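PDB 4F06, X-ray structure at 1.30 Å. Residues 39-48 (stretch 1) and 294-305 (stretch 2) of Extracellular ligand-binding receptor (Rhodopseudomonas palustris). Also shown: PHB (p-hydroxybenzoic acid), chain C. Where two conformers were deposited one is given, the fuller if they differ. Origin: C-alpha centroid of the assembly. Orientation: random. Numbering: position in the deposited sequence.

Stretch 1 39-48: KVAGHTVEFV
Stretch 2 294-305: LIYKMIEATSGK

Stretch 1 is a β-hairpin: strand 39-40 turns through a type I' turn, Val40 to His43, into strand 43-48. Ala41 (phi/psi 55/35) and Gly42 (77/12) take the left-handed corners, and Val40 N to His43 O (2.9 Å) and His43 N to Val40 O (2.8 Å) close the turn. Stretch 2 enters as the last turns of a helix, 294-301, whose axis runs roughly antiparallel to strand 43-48, with 146° between their N-to-C directions and 11.1 Å at closest approach. A Schellman motif ends it: Ser303 has positive phi (55/34), Gly304 N bonds Ile299 O (2.9 Å) and Ser303 N bonds Glu300 O (3.1 Å). Overlapping this motif is a second type I' turn, Thr302 to Lys305, with Ser303 and Gly304 at its corners. Among CA atoms, the closest pair across the stretches is Ala41 CA and Glu300 CA, 5.4 Å apart.

No direct hydrogen bond crosses the contact, which buries 518 Å² and is mainly apolar. Val40 (chi1 t) points toward the helix and splits its methyls: CG2 lies over one face of the Tyr296 ring, 3.6 Å from the ring centroid, while CG1 meets Ile299 CG2 at 3.6 Å and Glu300 CG at 3.4 Å. Val45, also t, places CG2 3.7 Å from Ile299 CD1; Ile299 (m, t) thus spans both valines. Tyr296 (chi1 -83°, chi2 41°) leaves its helix sideways, but its ring reaches the strand, with CE1 4.2 Å from Phe47 CZ.

The turns also pack closely. Ala41 CB sits 4.2 Å from Ser303 CA. Gly304 CA covers one face of the His43 ring, 4.1 Å from the ring centroid; a CB here would clash with His43 CE1. His43 (m, chi2 83°) is steadied by ND1 donating to Ala41 O (2.9 Å).

Water supplies polar links: one molecule accepts from Ala41 N (2.9 Å) and donates to Glu300 OE2 (3.0 Å), another donates to Val45 O (2.8 Å) and Tyr296 OH (3.0 Å).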

ATOM      1  N   LYS A  39     -19.645  -9.099 -15.751  1.00 12.16           N
ATOM      2  CA  LYS A  39     -21.001  -9.452 -15.375  1.00 13.62           C
ATOM      3  C   LYS A  39     -21.039 -10.092 -13.957  1.00 12.63           C
ATOM      4  O   LYS A  39     -20.261 -11.008 -13.625  1.00 16.17           O
ATOM      5  CB  LYS A  39     -21.620 -10.393 -16.431  1.00 16.69           C
ATOM      6  CG  LYS A  39     -22.084  -9.586 -17.642  1.00 27.07           C
ATOM      7  CD  LYS A  39     -21.132  -9.605 -18.813  1.00 37.33           C
ATOM      8  CE  LYS A  39     -21.641  -8.667 -19.901  1.00 42.63           C
ATOM      9  NZ  LYS A  39     -20.573  -8.154 -20.816  1.00 42.28           N
ATOM     10  N   VAL A  40     -21.943  -9.596 -13.127  1.00 12.20           N
ATOM     11  CA  VAL A  40     -22.170 -10.184 -11.826  1.00 13.00           C
ATOM     12  C   VAL A  40     -23.651 -10.091 -11.506  1.00 13.41           C
ATOM     13  O   VAL A  40     -24.245  -9.020 -11.604  1.00 13.78           O
ATOM     14  CB  VAL A  40     -21.447  -9.397 -10.711  1.00 13.59           C
ATOM     15  CG1 VAL A  40     -21.592 -10.138  -9.407  1.00 15.20           C
ATOM     16  CG2 VAL A  40     -19.985  -9.196 -11.041  1.00 17.72           C
ATOM     17  N   ALA A  41     -24.241 -11.212 -11.074  1.00 14.55           N
ATOM     18  CA  ALA A  41     -25.613 -11.248 -10.563  1.00 18.00           C
ATOM     19  C   ALA A  41     -26.574 -10.665 -11.589  1.00 16.50           C
ATOM     20  O   ALA A  41     -27.543  -9.999 -11.227  1.00 19.29           O
ATOM     21  CB  ALA A  41     -25.737 -10.502  -9.228  1.00 20.59           C
ATOM     22  N   GLY A  42     -26.278 -10.890 -12.863  1.00 16.14           N
ATOM     23  CA  GLY A  42     -27.121 -10.400 -13.954  1.00 18.16           C
ATOM     24  C   GLY A  42     -26.966  -8.912 -14.261  1.00 16.42           C
ATOM     25  O   GLY A  42     -27.782  -8.343 -14.988  1.00 22.53           O
ATOM     26  N   HIS A  43     -25.936  -8.275 -13.692  1.00 13.74           N
ATOM     27  CA  HIS A  43     -25.644  -6.853 -13.932  1.00 12.88           C
ATOM     28  C   HIS A  43     -24.300  -6.699 -14.581  1.00 11.52           C
ATOM     29  O   HIS A  43     -23.417  -7.504 -14.392  1.00 17.37           O
ATOM     30  CB  HIS A  43     -25.615  -6.119 -12.592  1.00 15.22           C
ATOM     31  CG  HIS A  43     -26.962  -6.062 -11.916  1.00 15.64           C
ATOM     32  ND1 HIS A  43     -27.461  -7.076 -11.154  1.00 21.16           N
ATOM     33  CD2 HIS A  43     -27.918  -5.062 -11.920  1.00 20.11           C
ATOM     34  CE1 HIS A  43     -28.681  -6.729 -10.698  1.00 22.38           C
ATOM     35  NE2 HIS A  43     -28.957  -5.487 -11.154  1.00 23.49           N
ATOM     36  N   THR A  44     -24.120  -5.642 -15.349  1.00 12.50           N
ATOM     37  CA  THR A  44     -22.813  -5.247 -15.865  1.00 11.49           C
ATOM     38  C   THR A  44     -22.175  -4.322 -14.836  1.00  9.92           C
ATOM     39  O   THR A  44     -22.851  -3.471 -14.275  1.00 13.20           O
ATOM     40  CB  THR A  44     -22.991  -4.516 -17.188  1.00 15.31           C
ATOM     41  OG1 THR A  44     -23.509  -5.438 -18.146  1.00 20.41           O
ATOM     42  CG2 THR A  44     -21.687  -4.003 -17.707  1.00 17.59           C
ATOM     43  N   VAL A  45     -20.885  -4.512 -14.560  1.00  9.36           N
ATOM     44  CA  VAL A  45     -20.144  -3.682 -13.592  1.00  9.21           C
ATOM     45  C   VAL A  45     -19.240  -2.784 -14.420  1.00  8.61           C
ATOM     46  O   VAL A  45     -18.463  -3.259 -15.252  1.00 10.92           O
ATOM     47  CB  VAL A  45     -19.329  -4.541 -12.608  1.00 11.24           C
ATOM     48  CG1 VAL A  45     -18.633  -3.669 -11.563  1.00 12.64           C
ATOM     49  CG2 VAL A  45     -20.267  -5.556 -11.950  1.00 13.48           C
ATOM     50  N   GLU A  46     -19.320  -1.475 -14.159  1.00  8.98           N
ATOM     51  CA  GLU A  46     -18.484  -0.504 -14.856  1.00  9.19           C
ATOM     52  C   GLU A  46     -17.680   0.290 -13.816  1.00  8.69           C
ATOM     53  O   GLU A  46     -18.269   0.845 -12.893  1.00 10.43           O
ATOM     54  CB  GLU A  46     -19.371   0.470 -15.679  1.00 11.27           C
ATOM     55  CG  GLU A  46     -18.598   1.530 -16.437  1.00 15.45           C
ATOM     56  CD  GLU A  46     -19.494   2.533 -17.133  1.00 22.93           C
ATOM     57  OE1 GLU A  46     -20.724   2.279 -17.325  1.00 23.97           O
ATOM     58  OE2 GLU A  46     -18.954   3.605 -17.512  1.00 31.24           O
ATOM     59  N   PHE A  47     -16.373   0.407 -14.032  1.00  8.79           N
ATOM     60  CA  PHE A  47     -15.495   1.208 -13.193  1.00  9.03           C
ATOM     61  C   PHE A  47     -15.293   2.569 -13.838  1.00  9.36           C
ATOM     62  O   PHE A  47     -15.004   2.667 -15.043  1.00 12.14           O
ATOM     63  CB  PHE A  47     -14.178   0.464 -13.017  1.00  9.89           C
ATOM     64  CG  PHE A  47     -14.314  -0.816 -12.221  1.00  9.80           C
ATOM     65  CD1 PHE A  47     -14.615  -2.035 -12.867  1.00 11.32           C
ATOM     66  CD2 PHE A  47     -14.099  -0.812 -10.817  1.00 10.13           C
ATOM     67  CE1 PHE A  47     -14.763  -3.215 -12.136  1.00 11.50           C
ATOM     68  CE2 PHE A  47     -14.240  -2.008 -10.097  1.00 11.19           C
ATOM     69  CZ  PHE A  47     -14.550  -3.202 -10.755  1.00 11.19           C
ATOM     70  N   VAL A  48     -15.462   3.613 -13.021  0.50  8.44           N
ATOM     71  CA  VAL A  48     -15.376   5.050 -13.402  0.50  8.80           C
ATOM     72  C   VAL A  48     -14.223   5.668 -12.589  0.50  8.92           C
ATOM     73  O   VAL A  48     -14.225   5.568 -11.365  0.50 12.71           O
ATOM     74  CB  VAL A  48     -16.707   5.786 -13.070  0.50  8.45           C
ATOM     75  CG1 VAL A  48     -16.654   7.251 -13.547  0.50  9.85           C
ATOM     76  CG2 VAL A  48     -17.895   5.025 -13.685  0.50  9.00           C
ATOM     77  N   LEU A 294     -13.547  -8.312  -4.068  0.50  6.08           N
ATOM     78  CA  LEU A 294     -14.495  -8.020  -2.968  0.50  6.53           C
ATOM     79  C   LEU A 294     -15.743  -7.322  -3.497  0.50  6.06           C
ATOM     80  O   LEU A 294     -16.861  -7.589  -3.033  0.50  7.41           O
ATOM     81  CB  LEU A 294     -13.858  -7.162  -1.878  0.50  6.14           C
ATOM     82  CG  LEU A 294     -12.681  -7.819  -1.161  0.50  6.58           C
ATOM     83  CD1 LEU A 294     -12.309  -7.028   0.061  0.50  8.13           C
ATOM     84  CD2 LEU A 294     -13.001  -9.245  -0.734  0.50  7.85           C
ATOM     85  N   ILE A 295     -15.583  -6.405  -4.454  1.00  6.88           N
ATOM     86  CA  ILE A 295     -16.741  -5.724  -5.040  1.00  7.57           C
ATOM     87  C   ILE A 295     -17.643  -6.726  -5.755  1.00  7.00           C
ATOM     88  O   ILE A 295     -18.861  -6.668  -5.582  1.00  7.29           O
ATOM     89  CB  ILE A 295     -16.303  -4.576  -5.965  1.00  8.27           C
ATOM     90  CG1 ILE A 295     -15.626  -3.496  -5.093  1.00  9.61           C
ATOM     91  CG2 ILE A 295     -17.481  -4.047  -6.788  1.00 10.88           C
ATOM     92  CD1 ILE A 295     -14.845  -2.487  -5.891  1.00 11.63           C
ATOM     93  N   TYR A 296     -17.057  -7.672  -6.497  1.00  7.29           N
ATOM     94  CA  TYR A 296     -17.886  -8.706  -7.159  1.00  7.94           C
ATOM     95  C   TYR A 296     -18.605  -9.530  -6.098  1.00  7.49           C
ATOM     96  O   TYR A 296     -19.798  -9.863  -6.260  1.00  8.87           O
ATOM     97  CB  TYR A 296     -17.029  -9.579  -8.071  1.00  8.21           C
ATOM     98  CG  TYR A 296     -16.799  -8.938  -9.437  1.00  7.20           C
ATOM     99  CD1 TYR A 296     -16.538  -7.564  -9.598  1.00  7.39           C
ATOM    100  CD2 TYR A 296     -16.760  -9.736 -10.582  1.00  7.62           C
ATOM    101  CE1 TYR A 296     -16.321  -7.024 -10.871  1.00  7.53           C
ATOM    102  CE2 TYR A 296     -16.516  -9.212 -11.834  1.00  8.48           C
ATOM    103  CZ  TYR A 296     -16.279  -7.861 -11.980  1.00  7.94           C
ATOM    104  OH  TYR A 296     -16.038  -7.308 -13.185  1.00  9.29           O
ATOM    105  N   LYS A 297     -17.918  -9.887  -5.008  1.00  7.15           N
ATOM    106  CA  LYS A 297     -18.597 -10.637  -3.946  1.00  7.54           C
ATOM    107  C   LYS A 297     -19.772  -9.833  -3.346  1.00  7.70           C
ATOM    108  O   LYS A 297     -20.837 -10.392  -3.079  1.00  9.21           O
ATOM    109  CB  LYS A 297     -17.589 -10.992  -2.835  1.00  8.57           C
ATOM    110  CG  LYS A 297     -18.229 -11.730  -1.665  1.00 11.91           C
ATOM    111  CD  LYS A 297     -18.678 -13.126  -1.990  1.00 19.23           C
ATOM    112  CE  LYS A 297     -19.127 -13.812  -0.707  1.00 24.47           C
ATOM    113  NZ  LYS A 297     -19.447 -15.214  -1.052  1.00 33.34           N
HETATM  114  N   MSE A 298     -19.553  -8.544  -3.103  0.50  7.57           N
HETATM  115  CA  MSE A 298     -20.616  -7.704  -2.504  0.50  7.36           C
HETATM  116  C   MSE A 298     -21.807  -7.597  -3.450  0.50  7.60           C
HETATM  117  O   MSE A 298     -22.951  -7.698  -3.006  0.50  8.54           O
HETATM  118  CB  MSE A 298     -20.084  -6.304  -2.162  0.50  7.39           C
HETATM  119  CG  MSE A 298     -19.154  -6.372  -0.963  0.50  7.83           C
HETATM  120 SE   MSE A 298     -18.592  -4.749  -0.111  0.50 10.92          SE
HETATM  121  CE  MSE A 298     -17.476  -4.169  -1.601  0.50  5.97           C
ATOM    122  N   ILE A 299     -21.559  -7.432  -4.756  1.00  7.58           N
ATOM    123  CA  ILE A 299     -22.658  -7.404  -5.716  1.00  8.37           C
ATOM    124  C   ILE A 299     -23.403  -8.751  -5.724  1.00  8.66           C
ATOM    125  O   ILE A 299     -24.619  -8.751  -5.732  1.00  9.48           O
ATOM    126  CB  ILE A 299     -22.112  -6.997  -7.106  1.00  8.83           C
ATOM    127  CG1 ILE A 299     -21.603  -5.538  -7.058  1.00  9.93           C
ATOM    128  CG2 ILE A 299     -23.165  -7.145  -8.193  1.00  9.62           C
ATOM    129  CD1 ILE A 299     -20.789  -5.109  -8.270  1.00 11.20           C
ATOM    130  N   GLU A 300     -22.700  -9.884  -5.707  0.50  8.70           N
ATOM    131  CA  GLU A 300     -23.420 -11.176  -5.669  0.50  8.79           C
ATOM    132  C   GLU A 300     -24.247 -11.280  -4.399  0.50  9.88           C
ATOM    133  O   GLU A 300     -25.423 -11.691  -4.437  0.50 11.59           O
ATOM    134  CB  GLU A 300     -22.467 -12.378  -5.733  0.50 10.35           C
ATOM    135  CG  GLU A 300     -21.804 -12.536  -7.065  0.50  8.49           C
ATOM    136  CD  GLU A 300     -21.111 -13.864  -7.302  0.50 10.00           C
ATOM    137  OE1 GLU A 300     -20.755 -14.629  -6.361  0.50 15.13           O
ATOM    138  OE2 GLU A 300     -20.915 -14.107  -8.490  0.50 10.58           O
ATOM    139  N   ALA A 301     -23.649 -10.919  -3.261  1.00  9.44           N
ATOM    140  CA  ALA A 301     -24.342 -11.109  -1.981  1.00  9.72           C
ATOM    141  C   ALA A 301     -25.616 -10.280  -1.914  1.00  9.91           C
ATOM    142  O   ALA A 301     -26.556 -10.666  -1.218  1.00 14.25           O
ATOM    143  CB  ALA A 301     -23.426 -10.705  -0.849  1.00 10.85           C
ATOM    144  N   THR A 302     -25.638  -9.129  -2.586  1.00  9.98           N
ATOM    145  CA  THR A 302     -26.754  -8.198  -2.521  1.00  9.93           C
ATOM    146  C   THR A 302     -27.630  -8.300  -3.765  1.00 10.22           C
ATOM    147  O   THR A 302     -28.567  -7.504  -3.934  1.00 12.23           O
ATOM    148  CB  THR A 302     -26.261  -6.738  -2.375  1.00 10.10           C
ATOM    149  OG1 THR A 302     -25.431  -6.435  -3.513  1.00 10.22           O
ATOM    150  CG2 THR A 302     -25.495  -6.535  -1.088  1.00 10.66           C
ATOM    151  N   SER A 303     -27.347  -9.250  -4.665  1.00 10.98           N
ATOM    152  CA  SER A 303     -28.106  -9.382  -5.934  1.00 13.03           C
ATOM    153  C   SER A 303     -28.117  -8.062  -6.731  1.00 12.77           C
ATOM    154  O   SER A 303     -29.082  -7.740  -7.430  1.00 15.86           O
ATOM    155  CB  SER A 303     -29.533  -9.874  -5.646  1.00 16.20           C
ATOM    156  OG  SER A 303     -29.464 -11.109  -4.977  1.00 23.75           O
ATOM    157  N   GLY A 304     -27.020  -7.309  -6.647  1.00 10.38           N
ATOM    158  CA  GLY A 304     -26.893  -6.092  -7.402  1.00 12.94           C
ATOM    159  C   GLY A 304     -27.716  -4.931  -6.904  1.00 12.65           C
ATOM    160  O   GLY A 304     -27.820  -3.918  -7.617  1.00 14.37           O
ATOM    161  N   LYS A 305     -28.266  -5.047  -5.680  1.00 13.32           N
ATOM    162  CA  LYS A 305     -28.988  -3.940  -5.073  1.00 14.49           C
ATOM    163  C   LYS A 305     -28.104  -3.260  -4.027  1.00 12.60           C
ATOM    164  O   LYS A 305     -27.245  -3.884  -3.393  1.00 14.91           O
ATOM    165  CB  LYS A 305     -30.237  -4.472  -4.396  1.00 20.59           C
ATOM    166  CG  LYS A 305     -31.237  -5.036  -5.388  1.00 30.75           C
ATOM    167  CD  LYS A 305     -32.549  -5.466  -4.748  1.00 43.67           C
ATOM    168  CE  LYS A 305     -33.324  -4.279  -4.166  1.00 54.49           C
ATOM    169  NZ  LYS A 305     -34.631  -4.628  -3.523  1.00 68.86           N
TER
HETATM  170  C1' PHB C 402     -17.169 -13.220  -9.091  1.00 29.78           C
HETATM  171  O1' PHB C 402     -18.386 -12.820  -9.161  1.00 29.07           O
HETATM  172  O2' PHB C 402     -16.415 -13.469 -10.059  1.00 31.35           O
HETATM  173  C1  PHB C 402     -16.579 -13.500  -7.782  1.00 25.18           C
HETATM  174  C2  PHB C 402     -15.247 -13.978  -7.735  1.00 27.18           C
HETATM  175  C3  PHB C 402     -14.681 -14.285  -6.514  1.00 29.19           C
HETATM  176  C4  PHB C 402     -15.433 -14.070  -5.353  1.00 27.37           C
HETATM  177  C5  PHB C 402     -16.746 -13.559  -5.408  1.00 26.88           C
HETATM  178  C6  PHB C 402     -17.350 -13.269  -6.642  1.00 24.49           C
HETATM  179  O4  PHB C 402     -14.826 -14.371  -4.170  1.00 37.31           O
HETATM  180  O   HOH W   1     -22.620 -13.589 -10.865  1.00 17.98           O
HETATM  181  O   HOH W   2     -16.219  -4.798 -14.778  1.00 17.47           O